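Long-range contact in geranyltranstransferase (Enterococcus faecalis, PDB 3P8L), which probably catalyses the magnesium-dependent condensation of isopentenyl diphosphate with geranyl diphosphate to give farnesyl diphosphate: residues 17-29 with 74-86. Sequence-based numbering, arbitrary orientation.
Sequences HLPLVEKVMVDFI and YQVAASLEMIHTY
A helix-helix crossing in the mainly helical isoprenoid synthase fold brings Tyr74 against His17, Leu20, Val21 and Val24, where it sits as a knob in a hole. Tyr74 OH meets His17 ND1 at 2.6 Å, at the edge of the imidazole and near its plane; either group could donate in this hydrogen bond. Leu20 CB lies 4.0 Å from the centroid of the Tyr74 ring, a CH-pi contact over one face, while Val21 CG2 reaches the ring edge. Tyrosine thus combines a flat apolar ring with a hydroxyl for a buried histidine.

The axes of segments 17-29 and 74-86 come within 8.5 Å (crossing angle -69°), consistent with the small Ala78 here. Ala78 CB touches Val24 CG1 and Met25 CG, both at 3.6 Å, and the branches of Val21 pack on Ala77 and Ala78. Met25 fills a hole among Ala78, Glu81, Met82 and Thr85: its chain bends at chi3 (79°), carrying Met25 CE to 3.6 Å from Met82 CG. Met82 CE in turn meets Ile29 CD1 at 3.7 Å. Glu81 offers Met25 SD its methylenes, its carboxylate pairing with Arg52, which forms a second salt bridge with Glu22. Interlocking knobs thus join helices 13-31 and 71-92 within the isoprenoid synthase bundle.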
ATOM      1  N   HIS A  17      -7.166  25.195  -5.269  1.00 35.58           N
ATOM      2  CA  HIS A  17      -6.568  23.929  -5.704  1.00 38.40           C
ATOM      3  C   HIS A  17      -6.948  22.678  -4.909  1.00 33.15           C
ATOM      4  O   HIS A  17      -7.153  21.626  -5.509  1.00 37.91           O
ATOM      5  CB  HIS A  17      -5.053  24.083  -5.810  1.00 35.63           C
ATOM      6  CG  HIS A  17      -4.640  25.065  -6.857  1.00 41.36           C
ATOM      7  ND1 HIS A  17      -4.642  24.762  -8.203  1.00 45.09           N
ATOM      8  CD2 HIS A  17      -4.216  26.348  -6.759  1.00 39.10           C
ATOM      9  CE1 HIS A  17      -4.248  25.819  -8.892  1.00 43.35           C
ATOM     10  NE2 HIS A  17      -3.979  26.793  -8.040  1.00 42.91           N
ATOM     11  N   LEU A  18      -7.063  22.798  -3.586  1.00 31.38           N
ATOM     12  CA  LEU A  18      -7.474  21.648  -2.754  1.00 41.61           C
ATOM     13  C   LEU A  18      -8.769  20.923  -3.158  1.00 36.99           C
ATOM     14  O   LEU A  18      -8.778  19.704  -3.136  1.00 42.43           O
ATOM     15  CB  LEU A  18      -7.470  21.964  -1.247  1.00 37.04           C
ATOM     16  CG  LEU A  18      -6.083  22.189  -0.646  1.00 47.01           C
ATOM     17  CD1 LEU A  18      -6.241  22.519   0.834  1.00 38.76           C
ATOM     18  CD2 LEU A  18      -5.166  20.956  -0.886  1.00 43.60           C
ATOM     19  N   PRO A  19      -9.846  21.655  -3.559  1.00 39.40           N
ATOM     20  CA  PRO A  19     -11.017  20.927  -4.094  1.00 35.86           C
ATOM     21  C   PRO A  19     -10.765  20.009  -5.298  1.00 37.01           C
ATOM     22  O   PRO A  19     -11.490  19.012  -5.489  1.00 33.02           O
ATOM     23  CB  PRO A  19     -11.963  22.042  -4.503  1.00 32.00           C
ATOM     24  CG  PRO A  19     -11.660  23.133  -3.535  1.00 33.78           C
ATOM     25  CD  PRO A  19     -10.181  23.068  -3.284  1.00 39.53           C
ATOM     26  N   LEU A  20      -9.747  20.314  -6.092  1.00 30.60           N
ATOM     27  CA  LEU A  20      -9.427  19.448  -7.220  1.00 34.04           C
ATOM     28  C   LEU A  20      -8.708  18.182  -6.734  1.00 38.58           C
ATOM     29  O   LEU A  20      -8.819  17.121  -7.352  1.00 34.51           O
ATOM     30  CB  LEU A  20      -8.562  20.195  -8.249  1.00 34.42           C
ATOM     31  CG  LEU A  20      -9.131  21.563  -8.668  1.00 44.54           C
ATOM     32  CD1 LEU A  20      -8.244  22.267  -9.658  1.00 51.75           C
ATOM     33  CD2 LEU A  20     -10.450  21.342  -9.289  1.00 44.48           C
ATOM     34  N   VAL A  21      -7.960  18.301  -5.640  1.00 36.53           N
ATOM     35  CA  VAL A  21      -7.325  17.137  -5.043  1.00 32.25           C
ATOM     36  C   VAL A  21      -8.419  16.230  -4.462  1.00 39.79           C
ATOM     37  O   VAL A  21      -8.418  15.018  -4.715  1.00 32.56           O
ATOM     38  CB  VAL A  21      -6.296  17.530  -3.978  1.00 38.99           C
ATOM     39  CG1 VAL A  21      -5.598  16.288  -3.413  1.00 28.33           C
ATOM     40  CG2 VAL A  21      -5.254  18.488  -4.579  1.00 34.98           C
ATOM     41  N   GLU A  22      -9.363  16.825  -3.721  1.00 32.41           N
ATOM     42  CA  GLU A  22     -10.488  16.059  -3.178  1.00 42.49           C
ATOM     43  C   GLU A  22     -11.275  15.371  -4.307  1.00 38.65           C
ATOM     44  O   GLU A  22     -11.606  14.192  -4.210  1.00 40.00           O
ATOM     45  CB  GLU A  22     -11.402  16.944  -2.318  1.00 32.13           C
ATOM     46  CG  GLU A  22     -12.623  16.209  -1.792  1.00 59.41           C
ATOM     47  CD  GLU A  22     -13.205  16.809  -0.526  1.00 73.56           C
ATOM     48  OE1 GLU A  22     -14.419  17.099  -0.529  1.00 81.46           O
ATOM     49  OE2 GLU A  22     -12.459  16.968   0.468  1.00 78.30           O
ATOM     50  N   LYS A  23     -11.527  16.092  -5.392  1.00 40.14           N
ATOM     51  CA  LYS A  23     -12.213  15.512  -6.557  1.00 41.55           C
ATOM     52  C   LYS A  23     -11.489  14.278  -7.139  1.00 38.38           C
ATOM     53  O   LYS A  23     -12.119  13.255  -7.386  1.00 33.87           O
ATOM     54  CB  LYS A  23     -12.443  16.578  -7.648  1.00 44.34           C
ATOM     55  CG  LYS A  23     -13.386  16.128  -8.756  1.00 49.47           C
ATOM     56  CD  LYS A  23     -13.349  17.065  -9.958  1.00 58.87           C
ATOM     57  CE  LYS A  23     -14.552  16.847 -10.865  1.00 55.53           C
ATOM     58  NZ  LYS A  23     -14.734  15.419 -11.282  1.00 48.76           N
ATOM     59  N   VAL A  24     -10.172  14.369  -7.349  1.00 31.78           N
ATOM     60  CA  VAL A  24      -9.399  13.202  -7.815  1.00 32.74           C
ATOM     61  C   VAL A  24      -9.577  11.996  -6.862  1.00 35.01           C
ATOM     62  O   VAL A  24      -9.858  10.876  -7.307  1.00 38.40           O
ATOM     63  CB  VAL A  24      -7.910  13.550  -8.056  1.00 35.22           C
ATOM     64  CG1 VAL A  24      -7.072  12.286  -8.304  1.00 29.34           C
ATOM     65  CG2 VAL A  24      -7.783  14.528  -9.277  1.00 34.65           C
ATOM     66  N   MET A  25      -9.479  12.264  -5.560  1.00 31.49           N
ATOM     67  CA  MET A  25      -9.577  11.229  -4.520  1.00 38.91           C
ATOM     68  C   MET A  25     -10.951  10.578  -4.572  1.00 38.51           C
ATOM     69  O   MET A  25     -11.058   9.353  -4.687  1.00 34.73           O
ATOM     70  CB  MET A  25      -9.363  11.825  -3.129  1.00 31.52           C
ATOM     71  CG  MET A  25      -7.938  12.224  -2.796  1.00 37.10           C
ATOM     72  SD  MET A  25      -7.810  12.941  -1.145  1.00 32.86           S
ATOM     73  CE  MET A  25      -7.830  11.487  -0.212  1.00 32.32           C
ATOM     74  N   VAL A  26     -11.991  11.413  -4.534  1.00 36.34           N
ATOM     75  CA  VAL A  26     -13.372  10.940  -4.488  1.00 39.40           C
ATOM     76  C   VAL A  26     -13.736  10.153  -5.758  1.00 40.34           C
ATOM     77  O   VAL A  26     -14.307   9.051  -5.664  1.00 39.36           O
ATOM     78  CB  VAL A  26     -14.358  12.117  -4.186  1.00 42.02           C
ATOM     79  CG1 VAL A  26     -15.788  11.782  -4.561  1.00 44.67           C
ATOM     80  CG2 VAL A  26     -14.249  12.547  -2.721  1.00 45.30           C
ATOM     81  N   ASP A  27     -13.386  10.704  -6.925  1.00 35.61           N
ATOM     82  CA  ASP A  27     -13.658  10.039  -8.200  1.00 40.45           C
ATOM     83  C   ASP A  27     -12.925   8.725  -8.257  1.00 34.79           C
ATOM     84  O   ASP A  27     -13.499   7.759  -8.708  1.00 33.59           O
ATOM     85  CB  ASP A  27     -13.209  10.856  -9.425  1.00 38.19           C
ATOM     86  CG  ASP A  27     -14.046  12.115  -9.643  1.00 47.58           C
ATOM     87  OD1 ASP A  27     -15.085  12.274  -8.998  1.00 36.81           O
ATOM     88  OD2 ASP A  27     -13.657  12.965 -10.463  1.00 45.23           O
ATOM     89  N   PHE A  28     -11.658   8.708  -7.817  1.00 36.46           N
ATOM     90  CA  PHE A  28     -10.869   7.485  -7.847  1.00 39.66           C
ATOM     91  C   PHE A  28     -11.476   6.395  -6.975  1.00 32.29           C
ATOM     92  O   PHE A  28     -11.556   5.251  -7.413  1.00 36.71           O
ATOM     93  CB  PHE A  28      -9.384   7.688  -7.479  1.00 34.76           C
ATOM     94  CG  PHE A  28      -8.564   6.474  -7.720  1.00 37.77           C
ATOM     95  CD1 PHE A  28      -8.198   5.635  -6.668  1.00 35.41           C
ATOM     96  CD2 PHE A  28      -8.216   6.118  -9.011  1.00 33.93           C
ATOM     97  CE1 PHE A  28      -7.481   4.482  -6.904  1.00 34.40           C
ATOM     98  CE2 PHE A  28      -7.484   4.957  -9.261  1.00 42.04           C
ATOM     99  CZ  PHE A  28      -7.120   4.140  -8.201  1.00 35.69           C
ATOM    100  N   ILE A  29     -11.925   6.761  -5.778  1.00 34.91           N
ATOM    101  CA  ILE A  29     -12.528   5.789  -4.859  0.50 36.16           C
ATOM    102  C   ILE A  29     -13.875   5.290  -5.401  1.00 38.61           C
ATOM    103  O   ILE A  29     -14.143   4.093  -5.393  1.00 37.80           O
ATOM    104  CB  ILE A  29     -12.646   6.334  -3.406  0.50 39.27           C
ATOM    105  CG1 ILE A  29     -11.360   6.071  -2.629  0.50 47.63           C
ATOM    106  CG2 ILE A  29     -13.750   5.638  -2.629  0.50 38.49           C
ATOM    107  CD1 ILE A  29     -10.339   7.156  -2.713  0.50 48.67           C
ATOM    108  N   TYR A  74      -2.194  17.055  -9.280  1.00 33.02           N
ATOM    109  CA  TYR A  74      -3.348  16.744  -8.445  1.00 38.99           C
ATOM    110  C   TYR A  74      -3.425  15.268  -8.106  1.00 37.51           C
ATOM    111  O   TYR A  74      -3.824  14.926  -6.995  1.00 41.34           O
ATOM    112  CB  TYR A  74      -4.662  17.199  -9.084  1.00 34.58           C
ATOM    113  CG  TYR A  74      -4.732  18.698  -9.317  1.00 43.58           C
ATOM    114  CD1 TYR A  74      -4.821  19.583  -8.248  1.00 41.40           C
ATOM    115  CD2 TYR A  74      -4.702  19.227 -10.617  1.00 49.00           C
ATOM    116  CE1 TYR A  74      -4.875  20.967  -8.452  1.00 43.62           C
ATOM    117  CE2 TYR A  74      -4.749  20.609 -10.839  1.00 40.13           C
ATOM    118  CZ  TYR A  74      -4.832  21.464  -9.750  1.00 49.75           C
ATOM    119  OH  TYR A  74      -4.902  22.809  -9.946  1.00 46.87           O
ATOM    120  N   GLN A  75      -3.046  14.414  -9.059  1.00 37.65           N
ATOM    121  CA  GLN A  75      -2.987  12.976  -8.857  1.00 37.86           C
ATOM    122  C   GLN A  75      -1.969  12.578  -7.797  1.00 38.10           C
ATOM    123  O   GLN A  75      -2.295  11.769  -6.917  1.00 37.60           O
ATOM    124  CB  GLN A  75      -2.757  12.233 -10.181  1.00 33.24           C
ATOM    125  CG  GLN A  75      -4.000  12.287 -11.071  1.00 36.00           C
ATOM    126  CD  GLN A  75      -3.781  11.713 -12.451  1.00 37.55           C
ATOM    127  OE1 GLN A  75      -2.709  11.858 -13.030  1.00 37.70           O
ATOM    128  NE2 GLN A  75      -4.800  11.051 -12.981  1.00 37.28           N
ATOM    129  N   VAL A  76      -0.759  13.147  -7.870  1.00 33.50           N
ATOM    130  CA  VAL A  76       0.276  12.928  -6.855  1.00 34.78           C
ATOM    131  C   VAL A  76      -0.175  13.432  -5.478  1.00 37.47           C
ATOM    132  O   VAL A  76       0.044  12.753  -4.471  1.00 38.03           O
ATOM    133  CB  VAL A  76       1.649  13.554  -7.255  1.00 34.65           C
ATOM    134  CG1 VAL A  76       2.690  13.463  -6.119  1.00 29.60           C
ATOM    135  CG2 VAL A  76       2.227  12.841  -8.487  1.00 36.21           C
ATOM    136  N   ALA A  77      -0.790  14.622  -5.448  1.00 36.39           N
ATOM    137  CA  ALA A  77      -1.289  15.219  -4.220  1.00 34.40           C
ATOM    138  C   ALA A  77      -2.361  14.308  -3.580  1.00 31.63           C
ATOM    139  O   ALA A  77      -2.341  14.094  -2.384  1.00 29.51           O
ATOM    140  CB  ALA A  77      -1.842  16.644  -4.461  1.00 29.56           C
ATOM    141  N   ALA A  78      -3.230  13.748  -4.417  1.00 31.43           N
ATOM    142  CA  ALA A  78      -4.317  12.876  -3.997  1.00 35.79           C
ATOM    143  C   ALA A  78      -3.826  11.535  -3.435  1.00 33.74           C
ATOM    144  O   ALA A  78      -4.322  11.077  -2.392  1.00 32.34           O
ATOM    145  CB  ALA A  78      -5.292  12.683  -5.164  1.00 29.49           C
ATOM    146  N   SER A  79      -2.840  10.939  -4.113  1.00 31.25           N
ATOM    147  CA  SER A  79      -2.197   9.702  -3.660  0.50 34.10           C
ATOM    148  C   SER A  79      -1.586   9.872  -2.264  1.00 35.63           C
ATOM    149  O   SER A  79      -1.794   9.032  -1.375  1.00 35.46           O
ATOM    150  CB  SER A  79      -1.122   9.257  -4.656  0.50 32.12           C
ATOM    151  OG  SER A  79      -1.707   8.736  -5.835  0.50 35.15           O
ATOM    152  N   LEU A  80      -0.860  10.971  -2.063  1.00 32.91           N
ATOM    153  CA  LEU A  80      -0.287  11.274  -0.746  1.00 35.41           C
ATOM    154  C   LEU A  80      -1.353  11.467   0.347  1.00 31.62           C
ATOM    155  O   LEU A  80      -1.225  10.933   1.473  1.00 33.94           O
ATOM    156  CB  LEU A  80       0.624  12.505  -0.841  1.00 28.70           C
ATOM    157  CG  LEU A  80       1.302  13.007   0.427  1.00 36.03           C
ATOM    158  CD1 LEU A  80       2.187  11.936   1.034  1.00 31.85           C
ATOM    159  CD2 LEU A  80       2.103  14.304   0.154  1.00 29.76           C
ATOM    160  N   GLU A  81      -2.418  12.206   0.017  1.00 28.85           N
ATOM    161  CA  GLU A  81      -3.496  12.412   0.973  1.00 33.41           C
ATOM    162  C   GLU A  81      -4.268  11.106   1.294  1.00 28.58           C
ATOM    163  O   GLU A  81      -4.762  10.951   2.418  1.00 31.35           O
ATOM    164  CB  GLU A  81      -4.421  13.545   0.535  1.00 30.46           C
ATOM    165  CG  GLU A  81      -5.453  13.970   1.580  1.00 34.01           C
ATOM    166  CD  GLU A  81      -4.859  14.552   2.883  1.00 36.04           C
ATOM    167  OE1 GLU A  81      -3.614  14.641   3.086  1.00 33.18           O
ATOM    168  OE2 GLU A  81      -5.676  14.928   3.723  1.00 38.31           O
ATOM    169  N   MET A  82      -4.305  10.175   0.337  1.00 31.89           N
ATOM    170  CA  MET A  82      -4.844   8.821   0.533  1.00 32.71           C
ATOM    171  C   MET A  82      -4.037   8.023   1.562  1.00 30.67           C
ATOM    172  O   MET A  82      -4.631   7.349   2.426  1.00 32.39           O
ATOM    173  CB  MET A  82      -5.025   8.057  -0.800  1.00 27.90           C
ATOM    174  CG  MET A  82      -6.145   8.659  -1.753  1.00 29.99           C
ATOM    175  SD  MET A  82      -6.164   7.934  -3.430  1.00 24.69           S
ATOM    176  CE  MET A  82      -6.787   6.288  -3.079  1.00 28.62           C
ATOM    177  N   ILE A  83      -2.703   8.124   1.480  1.00 27.50           N
ATOM    178  CA  ILE A  83      -1.794   7.508   2.437  1.00 32.64           C
ATOM    179  C   ILE A  83      -2.056   8.096   3.822  1.00 25.44           C
ATOM    180  O   ILE A  83      -2.226   7.353   4.799  1.00 31.92           O
ATOM    181  CB  ILE A  83      -0.285   7.719   2.071  1.00 32.13           C
ATOM    182  CG1 ILE A  83       0.105   6.986   0.793  1.00 35.79           C
ATOM    183  CG2 ILE A  83       0.621   7.328   3.241  1.00 35.68           C
ATOM    184  CD1 ILE A  83       0.227   5.486   0.916  1.00 29.15           C
ATOM    185  N   HIS A  84      -2.060   9.427   3.901  1.00 23.68           N
ATOM    186  CA  HIS A  84      -2.355  10.121   5.133  1.00 31.84           C
ATOM    187  C   HIS A  84      -3.701   9.688   5.777  1.00 26.81           C
ATOM    188  O   HIS A  84      -3.733   9.402   6.958  1.00 33.83           O
ATOM    189  CB  HIS A  84      -2.378  11.611   4.913  1.00 29.23           C
ATOM    190  CG  HIS A  84      -2.633  12.370   6.167  1.00 29.69           C
ATOM    191  ND1 HIS A  84      -1.840  12.227   7.283  1.00 30.49           N
ATOM    192  CD2 HIS A  84      -3.597  13.257   6.497  1.00 33.60           C
ATOM    193  CE1 HIS A  84      -2.295  13.009   8.245  1.00 33.23           C
ATOM    194  NE2 HIS A  84      -3.352  13.651   7.790  1.00 34.08           N
ATOM    195  N   THR A  85      -4.769   9.655   4.974  1.00 28.89           N
ATOM    196  CA  THR A  85      -6.120   9.246   5.404  1.00 31.14           C
ATOM    197  C   THR A  85      -6.119   7.795   5.892  1.00 33.58           C
ATOM    198  O   THR A  85      -6.719   7.492   6.920  1.00 30.88           O
ATOM    199  CB  THR A  85      -7.171   9.387   4.248  1.00 34.89           C
ATOM    200  OG1 THR A  85      -7.132  10.714   3.714  1.00 32.38           O
ATOM    201  CG2 THR A  85      -8.608   9.075   4.732  1.00 28.47           C
ATOM    202  N   TYR A  86      -5.445   6.900   5.163  1.00 29.99           N
ATOM    203  CA  TYR A  86      -5.336   5.517   5.609  1.00 30.26           C
ATOM    204  C   TYR A  86      -4.666   5.473   6.982  1.00 38.79           C
ATOM    205  O   TYR A  86      -5.171   4.798   7.878  1.00 29.16           O
ATOM    206  CB  TYR A  86      -4.647   4.570   4.577  1.00 27.99           C
ATOM    207  CG  TYR A  86      -3.352   3.936   5.052  1.00 36.14           C
ATOM    208  CD1 TYR A  86      -3.356   2.928   6.009  1.00 27.27           C
ATOM    209  CD2 TYR A  86      -2.113   4.345   4.550  1.00 21.76           C
ATOM    210  CE1 TYR A  86      -2.174   2.368   6.492  1.00 30.08           C
ATOM    211  CE2 TYR A  86      -0.922   3.774   5.011  1.00 24.93           C
ATOM    212  CZ  TYR A  86      -0.963   2.792   6.001  1.00 33.75           C
ATOM    213  OH  TYR A  86       0.184   2.190   6.465  1.00 29.71           O
TER